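Local structure of DNA-binding protein reb1 (Schizosaccharomyces pombe, 5EYB) at residues M140-L145 and S156-V161; L290-Y295 and S348-F353. The protein binds specific sites in ribosomal DNA, including the replication fork barrier, and upstream of many genes, and has a role in terminating RNA polymerase I transcription. One frame throughout, in Å; residues are numbered along the deposited sequence.

Two helix-helix contacts in one chain illustrate how similar apolar packing serves different places in a fold. Interaction 1 joins helices 136-147 and 154-164 within a Myb-associated domain and is buried once the DNA is counted: aromatic rings and aliphatic branches meet between the helices, while neighbouring hydroxyl and imidazole groups hold the nucleic acid. Interaction 2 joins helices 284-299 and 342-356 in the C-terminal part, with its nearest atom about 16 Å from the DNA; it is only partly buried, a carboxylate lies at its margin, and no nucleotide takes part. The contacts share no helix. The centres of interaction 1 and interaction 2 are about 63 Å apart, on opposite sides of the chain's centre.

Interaction 1. Residues M140-L145 and S156-V161; sequences MFYSNL and SIYHHV. With nucleotides of chain C; nucleotides of chain B.
Around Y142 and Y158, whose CA atoms stand 7.2 Å apart, the helical segments M140-L145 and S156-V161 are steeply inclined, their N-to-C directions at 125° and their axes 10.7 Å apart at closest approach. The two tyrosines form an offset edge-to-face pair: the CD1 edge of Y158 rests over one face of Y142, displaced toward the rim, with CD1 3.6 Å from Y142 CZ. Y158 has CG anti to its backbone N (chi1 168°), and at the far end of the ring OH donates a hydrogen bond of 2.8 Å to OP2 of DG8 of chain B. Beside the pair, CD2 of L145 packs against I157 CG2 and V161 CG2, and V161 CG1 lies at the edge of the Y142 ring. Y158 thus serves both the packing and the DNA, while S156 and H159 of the same helix meet DT17 of chain C in this domain of the helix-turn-helix clan: S156 OG donates a 2.7 Å bond to phosphate oxygen OP2, and H159 CD2 packs 3.5 Å from thymine methyl carbon C7. F141, whose CE1 lies 4.4 Å from V161 CG1, also meets F114 and V111 of helix 101-116, while F125 from helix 122-129 makes an edge-to-face pair with F141.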
loop_
_atom_site.group_PDB
_atom_site.type_symbol
_atom_site.label_atom_id
_atom_site.label_comp_id
_atom_site.label_asym_id
_atom_site.label_seq_id
_atom_site.Cartn_x
_atom_site.Cartn_y
_atom_site.Cartn_z
ATOM N N MET A 140 -26.914 4.187 22.300
ATOM C CA MET A 140 -26.850 5.485 22.957
ATOM C C MET A 140 -25.398 5.930 23.120
ATOM O O MET A 140 -25.095 7.124 23.081
ATOM C CB MET A 140 -27.555 5.434 24.315
ATOM C CG MET A 140 -27.949 6.800 24.852
ATOM S SD MET A 140 -29.071 7.678 23.744
ATOM C CE MET A 140 -29.076 9.306 24.490
ATOM N N PHE A 141 -24.504 4.961 23.301
ATOM C CA PHE A 141 -23.073 5.234 23.388
ATOM C C PHE A 141 -22.575 5.905 22.111
ATOM O O PHE A 141 -21.846 6.898 22.162
ATOM C CB PHE A 141 -22.296 3.939 23.652
ATOM C CG PHE A 141 -20.840 4.013 23.285
ATOM C CD1 PHE A 141 -20.372 3.426 22.117
ATOM C CD2 PHE A 141 -19.937 4.669 24.105
ATOM C CE1 PHE A 141 -19.032 3.494 21.777
ATOM C CE2 PHE A 141 -18.596 4.740 23.769
ATOM C CZ PHE A 141 -18.144 4.153 22.604
ATOM N N TYR A 142 -22.982 5.350 20.971
ATOM C CA TYR A 142 -22.660 5.916 19.668
ATOM C C TYR A 142 -23.123 7.367 19.546
ATOM O O TYR A 142 -22.368 8.232 19.103
ATOM C CB TYR A 142 -23.292 5.079 18.556
ATOM C CG TYR A 142 -22.541 3.810 18.219
ATOM C CD1 TYR A 142 -21.156 3.802 18.141
ATOM C CD2 TYR A 142 -23.220 2.619 17.977
ATOM C CE1 TYR A 142 -20.464 2.646 17.828
ATOM C CE2 TYR A 142 -22.537 1.458 17.667
ATOM C CZ TYR A 142 -21.159 1.478 17.593
ATOM O OH TYR A 142 -20.474 0.327 17.286
ATOM N N SER A 143 -24.366 7.618 19.950
ATOM C CA SER A 143 -24.991 8.931 19.811
ATOM C C SER A 143 -24.191 10.042 20.486
ATOM O O SER A 143 -24.007 11.119 19.920
ATOM C CB SER A 143 -26.409 8.904 20.381
ATOM O OG SER A 143 -27.018 10.177 20.277
ATOM N N ASN A 144 -23.720 9.774 21.698
ATOM C CA ASN A 144 -22.944 10.753 22.444
ATOM C C ASN A 144 -21.545 10.919 21.877
ATOM O O ASN A 144 -21.007 12.027 21.835
ATOM C CB ASN A 144 -22.872 10.362 23.921
ATOM C CG ASN A 144 -24.069 10.853 24.709
ATOM O OD1 ASN A 144 -23.981 11.839 25.441
ATOM N ND2 ASN A 144 -25.201 10.176 24.553
ATOM N N LEU A 145 -20.965 9.812 21.435
ATOM C CA LEU A 145 -19.644 9.832 20.826
ATOM C C LEU A 145 -19.637 10.683 19.560
ATOM O O LEU A 145 -18.676 11.401 19.299
ATOM C CB LEU A 145 -19.183 8.411 20.506
ATOM C CG LEU A 145 -17.762 8.271 19.959
ATOM C CD1 LEU A 145 -16.761 8.886 20.920
ATOM C CD2 LEU A 145 -17.434 6.810 19.707
ATOM N N SER A 156 -18.255 7.202 9.831
ATOM C CA SER A 156 -16.818 6.980 9.903
ATOM C C SER A 156 -16.424 6.537 11.303
ATOM O O SER A 156 -15.632 5.605 11.480
ATOM C CB SER A 156 -16.059 8.252 9.516
ATOM O OG SER A 156 -14.669 8.117 9.755
ATOM N N ILE A 157 -16.985 7.219 12.294
ATOM C CA ILE A 157 -16.735 6.910 13.694
ATOM C C ILE A 157 -17.284 5.530 14.051
ATOM O O ILE A 157 -16.653 4.773 14.789
ATOM C CB ILE A 157 -17.363 7.975 14.614
ATOM C CG1 ILE A 157 -16.973 9.378 14.136
ATOM C CG2 ILE A 157 -16.951 7.756 16.062
ATOM C CD1 ILE A 157 -17.686 10.494 14.862
ATOM N N TYR A 158 -18.457 5.211 13.514
ATOM C CA TYR A 158 -19.091 3.921 13.739
ATOM C C TYR A 158 -18.229 2.761 13.226
ATOM O O TYR A 158 -18.051 1.761 13.925
ATOM C CB TYR A 158 -20.471 3.899 13.078
ATOM C CG TYR A 158 -21.111 2.526 12.987
ATOM C CD1 TYR A 158 -21.779 1.973 14.073
ATOM C CD2 TYR A 158 -21.065 1.794 11.805
ATOM C CE1 TYR A 158 -22.365 0.729 13.989
ATOM C CE2 TYR A 158 -21.649 0.552 11.712
ATOM C CZ TYR A 158 -22.302 0.023 12.804
ATOM O OH TYR A 158 -22.883 -1.222 12.709
ATOM N N HIS A 159 -17.693 2.896 12.013
ATOM C CA HIS A 159 -16.825 1.862 11.443
ATOM C C HIS A 159 -15.529 1.738 12.226
ATOM O O HIS A 159 -15.047 0.634 12.480
ATOM C CB HIS A 159 -16.504 2.159 9.979
ATOM C CG HIS A 159 -17.628 1.868 9.036
ATOM N ND1 HIS A 159 -18.418 0.743 9.141
ATOM C CD2 HIS A 159 -18.092 2.555 7.964
ATOM C CE1 HIS A 159 -19.321 0.751 8.176
ATOM N NE2 HIS A 159 -19.144 1.840 7.448
ATOM N N HIS A 160 -14.969 2.884 12.598
ATOM C CA HIS A 160 -13.715 2.935 13.334
ATOM C C HIS A 160 -13.794 2.173 14.650
ATOM O O HIS A 160 -12.938 1.341 14.943
ATOM C CB HIS A 160 -13.326 4.385 13.605
ATOM C CG HIS A 160 -12.079 4.531 14.416
ATOM N ND1 HIS A 160 -10.827 4.610 13.847
ATOM C CD2 HIS A 160 -11.888 4.591 15.755
ATOM C CE1 HIS A 160 -9.919 4.725 14.800
ATOM N NE2 HIS A 160 -10.537 4.714 15.967
ATOM N N VAL A 161 -14.829 2.464 15.433
ATOM C CA VAL A 161 -15.011 1.848 16.740
ATOM C C VAL A 161 -15.108 0.328 16.632
ATOM O O VAL A 161 -14.476 -0.399 17.402
ATOM C CB VAL A 161 -16.273 2.392 17.445
ATOM C CG1 VAL A 161 -16.596 1.570 18.684
ATOM C CG2 VAL A 161 -16.087 3.859 17.806
ATOM P P DT C 17 -13.373 7.255 6.472
ATOM O OP1 DT C 17 -13.269 8.729 6.446
ATOM O OP2 DT C 17 -14.191 6.600 7.519
ATOM O "O5'" DT C 17 -13.916 6.769 5.057
ATOM C "C5'" DT C 17 -13.231 7.130 3.879
ATOM C "C4'" DT C 17 -14.073 6.816 2.659
ATOM O "O4'" DT C 17 -14.175 5.376 2.492
ATOM C "C3'" DT C 17 -15.510 7.339 2.707
ATOM O "O3'" DT C 17 -15.878 7.793 1.417
ATOM C "C2'" DT C 17 -16.312 6.104 3.117
ATOM C "C1'" DT C 17 -15.534 4.999 2.417
ATOM N N1 DT C 17 -15.680 3.654 3.048
ATOM C C2 DT C 17 -16.165 2.605 2.296
ATOM O O2 DT C 17 -16.498 2.714 1.128
ATOM N N3 DT C 17 -16.244 1.415 2.961
ATOM C C4 DT C 17 -15.897 1.166 4.277
ATOM O O4 DT C 17 -16.006 0.055 4.784
ATOM C C5 DT C 17 -15.397 2.301 5.011
ATOM C C7 DT C 17 -14.991 2.147 6.448
ATOM C C6 DT C 17 -15.310 3.480 4.368
ATOM P P DG B 7 -25.777 4.432 14.678
ATOM O OP1 DG B 7 -25.292 4.808 16.022
ATOM O OP2 DG B 7 -24.997 4.831 13.487
ATOM O "O5'" DG B 7 -25.957 2.845 14.623
ATOM C "C5'" DG B 7 -26.967 2.223 15.409
ATOM C "C4'" DG B 7 -27.421 0.925 14.769
ATOM O "O4'" DG B 7 -28.095 1.221 13.522
ATOM C "C3'" DG B 7 -26.296 -0.061 14.439
ATOM O "O3'" DG B 7 -26.633 -1.362 14.889
ATOM C "C2'" DG B 7 -26.190 -0.009 12.919
ATOM C "C1'" DG B 7 -27.596 0.397 12.499
ATOM N N9 DG B 7 -27.601 1.159 11.258
ATOM C C8 DG B 7 -27.180 2.457 11.084
ATOM N N7 DG B 7 -27.277 2.872 9.854
ATOM C C5 DG B 7 -27.784 1.778 9.163
ATOM C C6 DG B 7 -28.103 1.632 7.793
ATOM O O6 DG B 7 -27.991 2.469 6.885
ATOM N N1 DG B 7 -28.594 0.358 7.510
ATOM C C2 DG B 7 -28.758 -0.644 8.436
ATOM N N2 DG B 7 -29.246 -1.806 7.974
ATOM N N3 DG B 7 -28.465 -0.519 9.725
ATOM C C4 DG B 7 -27.986 0.715 10.015
ATOM P P DG B 8 -25.520 -2.521 14.908
ATOM O OP1 DG B 8 -25.980 -3.542 15.875
ATOM O OP2 DG B 8 -24.187 -1.901 15.069
ATOM O "O5'" DG B 8 -25.593 -3.147 13.442
ATOM C "C5'" DG B 8 -26.807 -3.713 12.987
ATOM C "C4'" DG B 8 -26.585 -4.606 11.778
ATOM O "O4'" DG B 8 -26.771 -3.845 10.558
ATOM C "C3'" DG B 8 -25.210 -5.258 11.672
ATOM O "O3'" DG B 8 -25.366 -6.580 11.168
ATOM C "C2'" DG B 8 -24.472 -4.351 10.683
ATOM C "C1'" DG B 8 -25.601 -3.893 9.764
ATOM N N9 DG B 8 -25.403 -2.561 9.197
ATOM C C8 DG B 8 -25.043 -1.420 9.872
ATOM N N7 DG B 8 -24.965 -0.367 9.108
ATOM C C5 DG B 8 -25.305 -0.836 7.845
ATOM C C6 DG B 8 -25.395 -0.149 6.609
ATOM O O6 DG B 8 -25.187 1.049 6.378
ATOM N N1 DG B 8 -25.772 -0.996 5.575
ATOM C C2 DG B 8 -26.028 -2.337 5.712
ATOM N N2 DG B 8 -26.379 -2.988 4.593
ATOM N N3 DG B 8 -25.948 -2.996 6.863
ATOM C C4 DG B 8 -25.582 -2.183 7.883
#

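Interaction 2. Residues L290-Y295 and S348-F353; sequences LLERIY and SAIDDF
L291 and I350 each set the first carbon of the longer chain, CG and CG1, anti to the carbonyl carbon (chi1 -66° and -61°), and their CA atoms are 6.4 Å apart. I350 CG1 lies 3.6 Å from L291 CB, and I350 CD1 reaches the backbone of the facing helix, lying 3.4 Å from L291 O. The I350 methyls also pack on the aliphatic part of E292, whose CG is 3.7 Å from I350 CD1, and Y295 CB approaches that same atom. L291 answers with its own branch: CD1 touches A349 CB and comes 3.6 Å from F353 CE2, at the edge of that ring, the two side chains crossing at about a right angle. The axes of segments L290-Y295 and S348-F353 are 9.6 Å apart and inclined at 150°, a near-antiparallel pairing. L330 of helix 320-333 and Y337 of helix 336-339 also pack on L291, and Y337 touches A349 as well, so helices 284-299 and 342-356 share neighbours in the C-terminal helical part. With no hydrogen bond or salt bridge between the segments, cohesion here rests on shape and apolar burial; E292 lends its methylene to that surface while its carboxylate stays at the exposed margin.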
loop_
_atom_site.group_PDB
_atom_site.type_symbol
_atom_site.label_atom_id
_atom_site.label_comp_id
_atom_site.label_asym_id
_atom_site.label_seq_id
_atom_site.Cartn_x
_atom_site.Cartn_y
_atom_site.Cartn_z
ATOM N N LEU A 290 14.937 2.710 -29.761
ATOM C CA LEU A 290 14.327 1.682 -28.929
ATOM C C LEU A 290 14.219 0.360 -29.677
ATOM O O LEU A 290 14.603 -0.686 -29.159
ATOM C CB LEU A 290 12.947 2.127 -28.450
ATOM C CG LEU A 290 12.185 1.124 -27.581
ATOM C CD1 LEU A 290 13.023 0.704 -26.384
ATOM C CD2 LEU A 290 10.855 1.704 -27.129
ATOM N N LEU A 291 13.702 0.411 -30.899
ATOM C CA LEU A 291 13.543 -0.795 -31.701
ATOM C C LEU A 291 14.894 -1.393 -32.089
ATOM O O LEU A 291 15.021 -2.608 -32.241
ATOM C CB LEU A 291 12.717 -0.504 -32.955
ATOM C CG LEU A 291 11.254 -0.123 -32.725
ATOM C CD1 LEU A 291 10.544 0.092 -34.053
ATOM C CD2 LEU A 291 10.545 -1.185 -31.896
ATOM N N GLU A 292 15.900 -0.541 -32.245
ATOM C CA GLU A 292 17.241 -1.014 -32.569
ATOM C C GLU A 292 17.898 -1.671 -31.365
ATOM O O GLU A 292 18.578 -2.687 -31.498
ATOM C CB GLU A 292 18.113 0.133 -33.081
ATOM C CG GLU A 292 17.866 0.480 -34.536
ATOM C CD GLU A 292 18.708 1.642 -35.009
ATOM O OE1 GLU A 292 18.996 2.538 -34.188
ATOM O OE2 GLU A 292 19.085 1.658 -36.201
ATOM N N ARG A 293 17.692 -1.089 -30.190
ATOM C CA ARG A 293 18.243 -1.652 -28.965
ATOM C C ARG A 293 17.545 -2.970 -28.634
ATOM O O ARG A 293 18.155 -3.882 -28.081
ATOM C CB ARG A 293 18.113 -0.661 -27.806
ATOM N N ILE A 294 16.270 -3.067 -28.990
ATOM C CA ILE A 294 15.525 -4.305 -28.802
ATOM C C ILE A 294 15.973 -5.348 -29.820
ATOM O O ILE A 294 16.179 -6.515 -29.478
ATOM C CB ILE A 294 14.010 -4.073 -28.921
ATOM C CG1 ILE A 294 13.500 -3.303 -27.700
ATOM C CG2 ILE A 294 13.275 -5.394 -29.052
ATOM C CD1 ILE A 294 12.019 -3.001 -27.738
ATOM N N TYR A 295 16.144 -4.918 -31.066
ATOM C CA TYR A 295 16.583 -5.808 -32.136
ATOM C C TYR A 295 17.969 -6.390 -31.857
ATOM O O TYR A 295 18.265 -7.516 -32.258
ATOM C CB TYR A 295 16.584 -5.074 -33.480
ATOM C CG TYR A 295 16.836 -5.977 -34.665
ATOM C CD1 TYR A 295 15.974 -7.025 -34.959
ATOM C CD2 TYR A 295 17.929 -5.776 -35.497
ATOM C CE1 TYR A 295 16.198 -7.852 -36.041
ATOM C CE2 TYR A 295 18.161 -6.597 -36.583
ATOM C CZ TYR A 295 17.294 -7.635 -36.850
ATOM O OH TYR A 295 17.519 -8.457 -37.932
ATOM N N SER A 348 12.034 -4.925 -39.808
ATOM C CA SER A 348 11.229 -4.235 -40.808
ATOM C C SER A 348 10.736 -2.895 -40.280
ATOM O O SER A 348 10.679 -1.911 -41.017
ATOM C CB SER A 348 10.040 -5.097 -41.233
ATOM O OG SER A 348 9.187 -4.385 -42.113
ATOM N N ALA A 349 10.376 -2.870 -39.000
ATOM C CA ALA A 349 9.877 -1.659 -38.359
ATOM C C ALA A 349 10.944 -0.575 -38.341
ATOM O O ALA A 349 10.652 0.599 -38.569
ATOM C CB ALA A 349 9.407 -1.959 -36.947
ATOM N N ILE A 350 12.181 -0.978 -38.065
ATOM C CA ILE A 350 13.304 -0.051 -38.033
ATOM C C ILE A 350 13.568 0.526 -39.419
ATOM O O ILE A 350 13.724 1.736 -39.578
ATOM C CB ILE A 350 14.585 -0.731 -37.518
ATOM C CG1 ILE A 350 14.381 -1.251 -36.094
ATOM C CG2 ILE A 350 15.755 0.234 -37.559
ATOM C CD1 ILE A 350 15.511 -2.123 -35.597
ATOM N N ASP A 351 13.608 -0.350 -40.418
ATOM C CA ASP A 351 13.870 0.054 -41.794
ATOM C C ASP A 351 12.805 1.013 -42.320
ATOM O O ASP A 351 13.123 1.979 -43.015
ATOM C CB ASP A 351 13.965 -1.176 -42.702
ATOM C CG ASP A 351 15.207 -2.009 -42.430
ATOM O OD1 ASP A 351 15.771 -1.901 -41.321
ATOM O OD2 ASP A 351 15.621 -2.774 -43.327
ATOM N N ASP A 352 11.543 0.751 -41.987
ATOM C CA ASP A 352 10.451 1.623 -42.417
ATOM C C ASP A 352 10.512 2.971 -41.703
ATOM O O ASP A 352 10.110 3.995 -42.255
ATOM C CB ASP A 352 9.092 0.960 -42.170
ATOM C CG ASP A 352 8.819 -0.189 -43.124
ATOM O OD1 ASP A 352 9.434 -0.225 -44.210
ATOM O OD2 ASP A 352 7.983 -1.055 -42.789
ATOM N N PHE A 353 11.013 2.962 -40.473
ATOM C CA PHE A 353 11.170 4.189 -39.702
ATOM C C PHE A 353 12.289 5.060 -40.261
ATOM O O PHE A 353 12.254 6.284 -40.144
ATOM C CB PHE A 353 11.452 3.867 -38.234
ATOM C CG PHE A 353 10.233 3.880 -37.364
ATOM C CD1 PHE A 353 9.146 4.668 -37.692
ATOM C CD2 PHE A 353 10.176 3.108 -36.216
ATOM C CE1 PHE A 353 8.022 4.686 -36.891
ATOM C CE2 PHE A 353 9.053 3.120 -35.411
ATOM C CZ PHE A 353 7.975 3.910 -35.750
#